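Local coordinates for protein ceramide very long chain fatty acid hydroxylase SCS7 (Saccharomyces cerevisiae, PDB 4ZR1) that hydroxylates sphingolipid-associated very long chain fatty acids, probably at C-2, and binds two zinc ions that likely form the catalytic centre, at residues 77-82 and 168-173; 89-94 and 98-103; 175-180 and 185-190. All coordinates share one frame; numbering follows the deposited sequence.

Contact 1. Residues 77-82 and 168-173; sequences QIHRPR and ATHFLL. With BOG (octyl beta-D-glucopyranoside), chain E.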
loop_
_atom_site.group_PDB
_atom_site.type_symbol
_atom_site.label_atom_id
_atom_site.label_comp_id
_atom_site.label_asym_id
_atom_site.label_seq_id
_atom_site.Cartn_x
_atom_site.Cartn_y
_atom_site.Cartn_z
ATOM N N GLN A 77 10.476 0.956 -12.788
ATOM C CA GLN A 77 10.986 2.214 -12.276
ATOM C C GLN A 77 10.215 2.718 -11.060
ATOM O O GLN A 77 10.805 3.294 -10.146
ATOM C CB GLN A 77 10.970 3.253 -13.393
ATOM C CG GLN A 77 12.171 4.161 -13.394
ATOM C CD GLN A 77 13.458 3.438 -13.634
ATOM O OE1 GLN A 77 13.503 2.430 -14.341
ATOM N NE2 GLN A 77 14.523 3.936 -13.027
ATOM N N ILE A 78 8.903 2.493 -11.054
ATOM C CA ILE A 78 8.030 2.959 -9.974
ATOM C C ILE A 78 8.302 2.239 -8.648
ATOM O O ILE A 78 8.026 2.786 -7.578
ATOM C CB ILE A 78 6.535 2.777 -10.338
ATOM C CG1 ILE A 78 5.651 3.699 -9.501
ATOM C CG2 ILE A 78 6.097 1.322 -10.159
ATOM C CD1 ILE A 78 5.839 5.163 -9.795
ATOM N N HIS A 79 8.845 1.021 -8.721
ATOM C CA HIS A 79 9.140 0.233 -7.524
ATOM C C HIS A 79 10.590 0.407 -7.065
ATOM O O HIS A 79 11.024 -0.213 -6.098
ATOM C CB HIS A 79 8.846 -1.253 -7.762
ATOM C CG HIS A 79 7.412 -1.545 -8.077
ATOM N ND1 HIS A 79 6.968 -1.805 -9.355
ATOM C CD2 HIS A 79 6.318 -1.613 -7.280
ATOM C CE1 HIS A 79 5.665 -2.022 -9.334
ATOM N NE2 HIS A 79 5.243 -1.905 -8.089
ATOM N N ARG A 80 11.348 1.248 -7.756
ATOM C CA ARG A 80 12.672 1.597 -7.264
ATOM C C ARG A 80 12.546 2.930 -6.540
ATOM O O ARG A 80 12.316 3.960 -7.165
ATOM C CB ARG A 80 13.679 1.635 -8.406
ATOM C CG ARG A 80 13.800 0.278 -9.098
ATOM C CD ARG A 80 14.782 0.289 -10.245
ATOM N NE ARG A 80 16.122 0.636 -9.797
ATOM C CZ ARG A 80 17.192 0.622 -10.581
ATOM N NH1 ARG A 80 18.382 0.957 -10.095
ATOM N NH2 ARG A 80 17.067 0.268 -11.853
ATOM N N PRO A 81 12.653 2.897 -5.200
ATOM C CA PRO A 81 12.206 4.019 -4.366
ATOM C C PRO A 81 13.055 5.283 -4.456
ATOM O O PRO A 81 14.264 5.234 -4.664
ATOM C CB PRO A 81 12.260 3.440 -2.942
ATOM C CG PRO A 81 13.235 2.306 -3.022
ATOM C CD PRO A 81 13.059 1.731 -4.393
ATOM N N ARG A 82 12.393 6.420 -4.297
ATOM C CA ARG A 82 13.080 7.687 -4.140
ATOM C C ARG A 82 12.587 8.321 -2.843
ATOM O O ARG A 82 11.755 7.744 -2.144
ATOM C CB ARG A 82 12.820 8.614 -5.332
ATOM C CG ARG A 82 12.380 7.912 -6.606
ATOM C CD ARG A 82 13.525 7.238 -7.345
ATOM N NE ARG A 82 13.029 6.459 -8.477
ATOM C CZ ARG A 82 13.608 6.433 -9.670
ATOM N NH1 ARG A 82 13.095 5.705 -10.651
ATOM N NH2 ARG A 82 14.700 7.151 -9.884
ATOM N N ALA A 168 -1.441 5.275 -14.237
ATOM C CA ALA A 168 -1.832 6.316 -13.293
ATOM C C ALA A 168 -2.722 5.727 -12.199
ATOM O O ALA A 168 -2.647 6.128 -11.030
ATOM C CB ALA A 168 -2.539 7.470 -14.025
ATOM N N THR A 169 -3.553 4.763 -12.588
ATOM C CA THR A 169 -4.413 4.041 -11.655
ATOM C C THR A 169 -3.580 3.215 -10.686
ATOM O O THR A 169 -3.818 3.215 -9.478
ATOM C CB THR A 169 -5.384 3.101 -12.393
ATOM O OG1 THR A 169 -6.122 3.843 -13.372
ATOM C CG2 THR A 169 -6.351 2.437 -11.405
ATOM N N HIS A 170 -2.605 2.502 -11.238
ATOM C CA HIS A 170 -1.668 1.718 -10.448
ATOM C C HIS A 170 -0.930 2.615 -9.455
ATOM O O HIS A 170 -0.891 2.345 -8.255
ATOM C CB HIS A 170 -0.681 1.012 -11.373
ATOM C CG HIS A 170 0.344 0.198 -10.653
ATOM N ND1 HIS A 170 1.484 0.748 -10.109
ATOM C CD2 HIS A 170 0.402 -1.129 -10.388
ATOM C CE1 HIS A 170 2.198 -0.203 -9.537
ATOM N NE2 HIS A 170 1.564 -1.352 -9.691
ATOM N N PHE A 171 -0.350 3.687 -9.980
ATOM C CA PHE A 171 0.346 4.692 -9.184
ATOM C C PHE A 171 -0.496 5.175 -8.005
ATOM O O PHE A 171 -0.023 5.205 -6.875
ATOM C CB PHE A 171 0.734 5.868 -10.083
ATOM C CG PHE A 171 1.460 6.970 -9.379
ATOM C CD1 PHE A 171 2.812 6.859 -9.110
ATOM C CD2 PHE A 171 0.800 8.139 -9.023
ATOM C CE1 PHE A 171 3.489 7.888 -8.473
ATOM C CE2 PHE A 171 1.469 9.171 -8.383
ATOM C CZ PHE A 171 2.818 9.050 -8.112
ATOM N N LEU A 172 -1.747 5.537 -8.273
ATOM C CA LEU A 172 -2.647 6.007 -7.222
ATOM C C LEU A 172 -3.010 4.933 -6.185
ATOM O O LEU A 172 -3.277 5.253 -5.026
ATOM C CB LEU A 172 -3.933 6.564 -7.843
ATOM C CG LEU A 172 -3.853 7.918 -8.545
ATOM C CD1 LEU A 172 -5.188 8.243 -9.184
ATOM C CD2 LEU A 172 -3.434 9.041 -7.584
ATOM N N LEU A 173 -3.030 3.664 -6.591
ATOM C CA LEU A 173 -3.441 2.595 -5.675
ATOM C C LEU A 173 -2.309 2.090 -4.802
ATOM O O LEU A 173 -2.546 1.667 -3.680
ATOM C CB LEU A 173 -4.041 1.419 -6.448
ATOM C CG LEU A 173 -5.396 1.705 -7.101
ATOM C CD1 LEU A 173 -5.991 0.440 -7.697
ATOM C CD2 LEU A 173 -6.346 2.343 -6.105
HETATM C C1 BOG E . -2.487 5.765 -2.056
HETATM O O1 BOG E . -2.589 7.172 -2.006
HETATM C C2 BOG E . -1.323 5.337 -1.194
HETATM O O2 BOG E . -0.146 5.790 -1.822
HETATM C C3 BOG E . -1.244 3.829 -1.125
HETATM O O3 BOG E . -0.315 3.379 -0.164
HETATM C C4 BOG E . -2.585 3.217 -0.854
HETATM O O4 BOG E . -2.457 1.829 -1.054
HETATM C C5 BOG E . -3.593 3.772 -1.823
HETATM O O5 BOG E . -3.687 5.166 -1.621
HETATM C C6 BOG E . -4.907 3.047 -1.572
HETATM O O6 BOG E . -6.032 3.837 -1.890
HETATM C "C1'" BOG E . -2.766 7.799 -3.260
HETATM C "C2'" BOG E . -2.845 9.305 -3.109
HETATM C "C3'" BOG E . -3.643 9.863 -4.271
HETATM C "C4'" BOG E . -4.848 10.657 -3.801
HETATM C "C5'" BOG E . -6.008 10.474 -4.764
HETATM C "C6'" BOG E . -7.031 11.564 -4.549
HETATM C "C7'" BOG E . -8.266 11.287 -5.375
HETATM C "C8'" BOG E . -8.005 11.676 -6.812
#
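Ile78, on helix 71-78, and His79 just beyond it meet His170 and Phe171 on helix 164-179, whose next turns carry the metal ligands of a histidine box. The contact illustrates a second shell through His79, which binds no zinc but packs against two residues that do. Two pairs make it up. In the apolar pair, the methyl CD1 of Ile78 comes up to the rim of the Phe171 ring near its plane, lying 3.5 Å from Phe171 CD1, and the two side chains cross at about a right angle. In the second pair the imidazoles of His79 and His170 meet rim to rim with their planes at 84°, neither ring covering the face of the other; His79 NE2 lies 3.8 Å from His170 CE1, near the plane of the His170 ring. That ring is swung toward helix 71-78 because CG stands anti to its backbone N (chi1 179°), and bonds to Tyr74 OH at ND1 and Asp157 OD1 at NE2 fix its rotation. His79 gives its ND1 to Val75 O, stacks on Tyr259 and meets the zinc ligands His155 and His178, the latter edge-to-face. With an alanine here, Val75 O and Tyr259 would probably lose their side-chain partner, and a gap would open beside His170 and the ligands His155 and His178. On the same helix, beyond the buried pairs, the glucoside hydroxyl O4 of the bound octyl glucoside donates a hydrogen bond of 2.6 Å to Leu173 O.

Contact 2. Residues 89-94 and 98-103; sequences APLFGN and PLTKTA. With BOG (octyl beta-D-glucopyranoside), chain E.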
loop_
_atom_site.group_PDB
_atom_site.type_symbol
_atom_site.label_atom_id
_atom_site.label_comp_id
_atom_site.label_asym_id
_atom_site.label_seq_id
_atom_site.Cartn_x
_atom_site.Cartn_y
_atom_site.Cartn_z
ATOM N N ALA A 89 6.037 15.200 -2.318
ATOM C CA ALA A 89 6.076 15.486 -3.762
ATOM C C ALA A 89 4.707 15.866 -4.317
ATOM O O ALA A 89 3.685 15.337 -3.896
ATOM C CB ALA A 89 6.626 14.289 -4.526
ATOM N N PRO A 90 4.683 16.802 -5.267
ATOM C CA PRO A 90 3.401 17.217 -5.840
ATOM C C PRO A 90 2.839 16.180 -6.815
ATOM O O PRO A 90 3.576 15.672 -7.662
ATOM C CB PRO A 90 3.757 18.514 -6.564
ATOM C CG PRO A 90 5.203 18.323 -6.964
ATOM C CD PRO A 90 5.825 17.541 -5.843
ATOM N N LEU A 91 1.553 15.863 -6.694
ATOM C CA LEU A 91 0.914 14.970 -7.655
ATOM C C LEU A 91 0.172 15.779 -8.715
ATOM O O LEU A 91 0.214 15.443 -9.897
ATOM C CB LEU A 91 -0.043 13.982 -6.961
ATOM C CG LEU A 91 0.594 12.997 -5.971
ATOM C CD1 LEU A 91 -0.345 11.852 -5.635
ATOM C CD2 LEU A 91 1.893 12.462 -6.496
ATOM N N PHE A 92 -0.503 16.842 -8.279
ATOM C CA PHE A 92 -1.220 17.746 -9.176
ATOM C C PHE A 92 -0.531 19.100 -9.262
ATOM O O PHE A 92 -0.439 19.693 -10.339
ATOM C CB PHE A 92 -2.661 17.965 -8.714
ATOM C CG PHE A 92 -3.554 16.779 -8.884
ATOM C CD1 PHE A 92 -4.113 16.487 -10.119
ATOM C CD2 PHE A 92 -3.878 15.978 -7.798
ATOM C CE1 PHE A 92 -4.960 15.403 -10.273
ATOM C CE2 PHE A 92 -4.722 14.892 -7.944
ATOM C CZ PHE A 92 -5.264 14.605 -9.178
ATOM N N GLY A 93 -0.090 19.605 -8.111
ATOM C CA GLY A 93 0.569 20.899 -8.043
ATOM C C GLY A 93 -0.394 22.074 -8.010
ATOM O O GLY A 93 0.008 23.217 -7.800
ATOM N N ASN A 94 -1.673 21.795 -8.226
ATOM C CA ASN A 94 -2.706 22.817 -8.170
ATOM C C ASN A 94 -3.554 22.688 -6.903
ATOM O O ASN A 94 -3.099 22.155 -5.896
ATOM C CB ASN A 94 -3.597 22.734 -9.407
ATOM C CG ASN A 94 -4.165 21.355 -9.610
ATOM O OD1 ASN A 94 -4.621 20.720 -8.667
ATOM N ND2 ASN A 94 -4.122 20.869 -10.837
ATOM N N PRO A 98 -4.569 19.077 -1.925
ATOM C CA PRO A 98 -4.931 18.596 -0.585
ATOM C C PRO A 98 -5.505 17.176 -0.516
ATOM O O PRO A 98 -5.220 16.469 0.454
ATOM C CB PRO A 98 -5.973 19.621 -0.132
ATOM C CG PRO A 98 -5.476 20.887 -0.730
ATOM C CD PRO A 98 -4.947 20.494 -2.098
ATOM N N LEU A 99 -6.272 16.765 -1.522
ATOM C CA LEU A 99 -6.822 15.410 -1.590
ATOM C C LEU A 99 -5.775 14.295 -1.621
ATOM O O LEU A 99 -6.094 13.130 -1.397
ATOM C CB LEU A 99 -7.704 15.280 -2.825
ATOM C CG LEU A 99 -8.995 16.068 -2.733
ATOM C CD1 LEU A 99 -9.729 16.030 -4.056
ATOM C CD2 LEU A 99 -9.818 15.446 -1.615
ATOM N N THR A 100 -4.533 14.638 -1.923
ATOM C CA THR A 100 -3.513 13.616 -2.124
ATOM C C THR A 100 -2.707 13.431 -0.855
ATOM O O THR A 100 -1.770 12.646 -0.824
ATOM C CB THR A 100 -2.553 13.976 -3.305
ATOM O OG1 THR A 100 -1.644 15.012 -2.906
ATOM C CG2 THR A 100 -3.352 14.442 -4.546
ATOM N N LYS A 101 -3.072 14.165 0.190
ATOM C CA LYS A 101 -2.325 14.121 1.443
ATOM C C LYS A 101 -3.216 13.645 2.578
ATOM O O LYS A 101 -4.206 14.284 2.900
ATOM C CB LYS A 101 -1.740 15.490 1.772
ATOM C CG LYS A 101 -0.606 15.945 0.861
ATOM C CD LYS A 101 0.111 17.122 1.501
ATOM C CE LYS A 101 1.290 17.585 0.688
ATOM N NZ LYS A 101 0.869 18.194 -0.602
ATOM N N THR A 102 -2.890 12.499 3.165
ATOM C CA THR A 102 -3.730 11.953 4.220
ATOM C C THR A 102 -2.852 11.458 5.357
ATOM O O THR A 102 -2.002 10.584 5.167
ATOM C CB THR A 102 -4.614 10.798 3.724
ATOM O OG1 THR A 102 -3.796 9.648 3.520
ATOM C CG2 THR A 102 -5.297 11.154 2.396
ATOM N N ALA A 103 -3.055 12.029 6.536
ATOM C CA ALA A 103 -2.265 11.681 7.701
ATOM C C ALA A 103 -2.727 10.352 8.279
ATOM O O ALA A 103 -3.860 9.938 8.051
ATOM C CB ALA A 103 -2.359 12.770 8.739
HETATM C C1 BOG E . -2.487 5.765 -2.056
HETATM O O1 BOG E . -2.589 7.172 -2.006
HETATM C C2 BOG E . -1.323 5.337 -1.194
HETATM O O2 BOG E . -0.146 5.790 -1.822
HETATM C C3 BOG E . -1.244 3.829 -1.125
HETATM O O3 BOG E . -0.315 3.379 -0.164
HETATM C C4 BOG E . -2.585 3.217 -0.854
HETATM O O4 BOG E . -2.457 1.829 -1.054
HETATM C C5 BOG E . -3.593 3.772 -1.823
HETATM O O5 BOG E . -3.687 5.166 -1.621
HETATM C C6 BOG E . -4.907 3.047 -1.572
HETATM O O6 BOG E . -6.032 3.837 -1.890
HETATM C "C1'" BOG E . -2.766 7.799 -3.260
HETATM C "C2'" BOG E . -2.845 9.305 -3.109
HETATM C "C3'" BOG E . -3.643 9.863 -4.271
HETATM C "C4'" BOG E . -4.848 10.657 -3.801
HETATM C "C5'" BOG E . -6.008 10.474 -4.764
HETATM C "C6'" BOG E . -7.031 11.564 -4.549
HETATM C "C7'" BOG E . -8.266 11.287 -5.375
HETATM C "C8'" BOG E . -8.005 11.676 -6.812
#
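Leu91 and Thr100 face each other inside the long loop that joins helix 71-78 to helix 106-125, where the chain reverses and passes through a short 3-10 turn at residues 98-100. Leu91 shows how one side chain can touch three partners at once: the facing turn, the detergent chain and helix 164-179. Its CB starts over the methyl of Thr100, 4.1 Å from CG2 of that threonine. CG stands anti to the carbonyl carbon (chi1 -63°), a position from which one methyl can meet Thr100 and the other Phe171. The methyl CD1 slides past Thr100 in the opposite direction and comes 3.8 Å from Thr100 CB, while also lying 4.1 Å from C3' of the octyl chain of the bound detergent. The other methyl, CD2, turns to helix 164-179, reaching Phe171 CE2 at 3.8 Å. On the threonine, CB and CG2 face Leu91 and Phe92, while OG1 is bonded to Glu97 O just before the segment. Lys101 N closes the 3-10 turn on Pro98 O. What holds the facing segment in its bend is the carboxylate of Glu97: OE1 accepts the backbone N-H groups of Phe92 and Gly93, and OE2 that of Leu91. Phe92 completes the grip on the threonine. Its ring is turned with an edge, not a face, to the methyl, and Thr100 CG2 lies near the ring plane, 3.6 Å from Phe92 CD2 and 3.7 Å from Phe92 CE2.

Contact 3. Residues 175-180 and 185-190; sequences GCHHYL and YRLVMP. With ZN (zinc ion), chain C; ZN (zinc ion), chain D; BOG (octyl beta-D-glucopyranoside), chain E.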
loop_
_atom_site.group_PDB
_atom_site.type_symbol
_atom_site.label_atom_id
_atom_site.label_comp_id
_atom_site.label_asym_id
_atom_site.label_seq_id
_atom_site.Cartn_x
_atom_site.Cartn_y
_atom_site.Cartn_z
ATOM N N GLY A 175 1.509 2.156 -6.439
ATOM C CA GLY A 175 2.777 2.492 -7.063
ATOM C C GLY A 175 3.481 3.659 -6.393
ATOM O O GLY A 175 4.683 3.598 -6.128
ATOM N N CYS A 176 2.728 4.719 -6.109
ATOM C CA CYS A 176 3.275 5.915 -5.474
ATOM C C CYS A 176 3.938 5.579 -4.138
ATOM O O CYS A 176 4.985 6.120 -3.774
ATOM C CB CYS A 176 2.173 6.954 -5.259
ATOM S SG CYS A 176 2.775 8.535 -4.645
ATOM N N HIS A 177 3.322 4.667 -3.409
ATOM C CA HIS A 177 3.836 4.314 -2.108
ATOM C C HIS A 177 5.187 3.588 -2.241
ATOM O O HIS A 177 6.091 3.784 -1.428
ATOM C CB HIS A 177 2.812 3.467 -1.354
ATOM C CG HIS A 177 3.321 2.951 -0.049
ATOM N ND1 HIS A 177 3.754 3.784 0.958
ATOM C CD2 HIS A 177 3.512 1.688 0.397
ATOM C CE1 HIS A 177 4.172 3.058 1.977
ATOM N NE2 HIS A 177 4.035 1.784 1.662
ATOM N N HIS A 178 5.333 2.766 -3.276
ATOM C CA HIS A 178 6.616 2.125 -3.553
ATOM C C HIS A 178 7.616 3.131 -4.100
ATOM O O HIS A 178 8.810 3.064 -3.820
ATOM C CB HIS A 178 6.444 0.972 -4.538
ATOM C CG HIS A 178 6.139 -0.336 -3.880
ATOM N ND1 HIS A 178 7.074 -1.338 -3.742
ATOM C CD2 HIS A 178 5.003 -0.800 -3.304
ATOM C CE1 HIS A 178 6.527 -2.366 -3.119
ATOM N NE2 HIS A 178 5.275 -2.062 -2.837
ATOM N N TYR A 179 7.116 4.070 -4.887
ATOM C CA TYR A 179 7.948 5.125 -5.411
ATOM C C TYR A 179 8.433 6.007 -4.262
ATOM O O TYR A 179 9.608 6.378 -4.222
ATOM C CB TYR A 179 7.175 5.925 -6.463
ATOM C CG TYR A 179 8.005 6.902 -7.261
ATOM C CD1 TYR A 179 9.071 6.469 -8.043
ATOM C CD2 TYR A 179 7.693 8.256 -7.271
ATOM C CE1 TYR A 179 9.825 7.365 -8.788
ATOM C CE2 TYR A 179 8.441 9.163 -8.012
ATOM C CZ TYR A 179 9.505 8.715 -8.766
ATOM O OH TYR A 179 10.243 9.625 -9.497
ATOM N N LEU A 180 7.544 6.320 -3.313
ATOM C CA LEU A 180 7.925 7.168 -2.178
ATOM C C LEU A 180 7.491 6.655 -0.797
ATOM O O LEU A 180 6.633 7.255 -0.145
ATOM C CB LEU A 180 7.384 8.577 -2.380
ATOM C CG LEU A 180 7.918 9.329 -3.606
ATOM C CD1 LEU A 180 6.770 9.847 -4.449
ATOM C CD2 LEU A 180 8.830 10.460 -3.175
ATOM N N TYR A 185 2.477 11.322 4.130
ATOM C CA TYR A 185 1.099 11.652 3.786
ATOM C C TYR A 185 0.584 10.905 2.566
ATOM O O TYR A 185 -0.524 11.162 2.117
ATOM C CB TYR A 185 0.942 13.149 3.564
ATOM C CG TYR A 185 1.121 13.974 4.822
ATOM C CD1 TYR A 185 0.081 14.141 5.726
ATOM C CD2 TYR A 185 2.320 14.606 5.085
ATOM C CE1 TYR A 185 0.245 14.905 6.861
ATOM C CE2 TYR A 185 2.489 15.367 6.214
ATOM C CZ TYR A 185 1.455 15.519 7.099
ATOM O OH TYR A 185 1.651 16.286 8.225
ATOM N N ARG A 186 1.368 9.967 2.047
ATOM C CA ARG A 186 0.922 9.155 0.923
ATOM C C ARG A 186 1.070 7.673 1.209
ATOM O O ARG A 186 1.408 6.893 0.321
ATOM C CB ARG A 186 1.704 9.504 -0.348
ATOM C CG ARG A 186 1.087 10.617 -1.174
ATOM C CD ARG A 186 1.259 11.957 -0.499
ATOM N NE ARG A 186 0.786 13.032 -1.359
ATOM C CZ ARG A 186 1.570 13.762 -2.148
ATOM N NH1 ARG A 186 2.887 13.550 -2.181
ATOM N NH2 ARG A 186 1.035 14.710 -2.902
ATOM N N LEU A 187 0.826 7.284 2.454
ATOM C CA LEU A 187 0.913 5.887 2.836
ATOM C C LEU A 187 -0.489 5.320 3.039
ATOM O O LEU A 187 -0.909 4.420 2.311
ATOM C CB LEU A 187 1.777 5.728 4.093
ATOM C CG LEU A 187 2.174 4.325 4.553
ATOM C CD1 LEU A 187 3.404 4.363 5.455
ATOM C CD2 LEU A 187 1.022 3.671 5.293
ATOM N N VAL A 188 -1.218 5.830 4.027
ATOM C CA VAL A 188 -2.547 5.294 4.266
ATOM C C VAL A 188 -3.472 5.709 3.141
ATOM O O VAL A 188 -3.160 6.603 2.359
ATOM C CB VAL A 188 -3.138 5.733 5.609
ATOM C CG1 VAL A 188 -2.145 5.439 6.750
ATOM C CG2 VAL A 188 -3.535 7.189 5.570
ATOM N N MET A 189 -4.603 5.030 3.050
ATOM C CA MET A 189 -5.523 5.233 1.952
ATOM C C MET A 189 -6.366 6.453 2.212
ATOM O O MET A 189 -6.871 6.645 3.310
ATOM C CB MET A 189 -6.428 4.021 1.768
ATOM C CG MET A 189 -5.687 2.717 1.606
ATOM S SD MET A 189 -6.857 1.407 1.241
ATOM C CE MET A 189 -7.895 2.282 0.089
ATOM N N PRO A 190 -6.515 7.298 1.199
ATOM C CA PRO A 190 -7.454 8.410 1.332
ATOM C C PRO A 190 -8.880 7.882 1.342
ATOM O O PRO A 190 -9.165 6.956 0.582
ATOM C CB PRO A 190 -7.168 9.256 0.087
ATOM C CG PRO A 190 -6.537 8.348 -0.851
ATOM C CD PRO A 190 -5.745 7.372 -0.049
HETATM ZN ZN ZN C . 4.728 -0.051 2.793
HETATM ZN ZN ZN D . 3.568 -3.498 -2.234
HETATM C C1 BOG E . -2.487 5.765 -2.056
HETATM O O1 BOG E . -2.589 7.172 -2.006
HETATM C C2 BOG E . -1.323 5.337 -1.194
HETATM O O2 BOG E . -0.146 5.790 -1.822
HETATM C C3 BOG E . -1.244 3.829 -1.125
HETATM O O3 BOG E . -0.315 3.379 -0.164
HETATM C C4 BOG E . -2.585 3.217 -0.854
HETATM O O4 BOG E . -2.457 1.829 -1.054
HETATM C C5 BOG E . -3.593 3.772 -1.823
HETATM O O5 BOG E . -3.687 5.166 -1.621
HETATM C C6 BOG E . -4.907 3.047 -1.572
HETATM O O6 BOG E . -6.032 3.837 -1.890
HETATM C "C1'" BOG E . -2.766 7.799 -3.260
HETATM C "C2'" BOG E . -2.845 9.305 -3.109
HETATM C "C3'" BOG E . -3.643 9.863 -4.271
HETATM C "C4'" BOG E . -4.848 10.657 -3.801
HETATM C "C5'" BOG E . -6.008 10.474 -4.764
HETATM C "C6'" BOG E . -7.031 11.564 -4.549
HETATM C "C7'" BOG E . -8.266 11.287 -5.375
HETATM C "C8'" BOG E . -8.005 11.676 -6.812
#
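His177 and Leu187 come together because both hold CG anti to the backbone N, with chi1 at 175° and -171°, and their side chains then run side by side in the same direction. Leu187 CG reaches 3.5 Å from His177 CE1, and the leucine also touches His232 and His236, which share the zinc with His177. The isobutyl group thus fills the flank of a metal ligand whose NE2 holds the zinc of chain C at 2.3 Å. The next residue departs from that torsion: His178, with chi1 at -89°, swings the other way and binds the zinc of chain D through NE2. Consecutive residues of one helix thereby serve two different metals.

Arg186 lies alongside the helix, its CG 4.4 Å from Cys176 SG. Its guanidinium forms salt bridges with Asp183 and Glu97, and NE is bonded to Thr100 O; two acids would probably favour its charged form despite burial. The backbone of the loop, meanwhile, receives the sugar head of the bound octyl glucoside. Its O2 donates to Arg186 O at 2.9 Å and its O3 to Leu187 O at 2.7 Å, which leaves O3 3.3 Å from His177 CB. Met189 packs on the sugar, and Pro190, at the N-cap of helix 191-208, brings CD against the sugar ring oxygen O5. A detergent head is thus seated beside His177, a ligand of one zinc. His174, His177 and His178 form an HxxHH histidine box of this sterol desaturase family member; its neighbouring histidines here bind different zincs, which together likely make up the catalytic dimetal centre.

Overall arrangement
Helix 164-179 joins two of the three contacts: contact 1 uses its middle and contact 3 its last turn, with centres 9 Å apart. Contact 2 sits farther out, 15 Å from contact 1 and 11 Å from contact 3. Along the chain it is nested within the loop closed by contact 1, and contact 3 opens after both. Backbone and side-chain bonds stitch them together: Arg82 N probably bonds to Tyr179 O, while Arg186 probably reaches Ala89 O and Thr100 O. One octyl glucoside touches all three. Two local turns and one long-range pairing are thereby brought together beside the histidine-box helix that supplies ligands to both zincs.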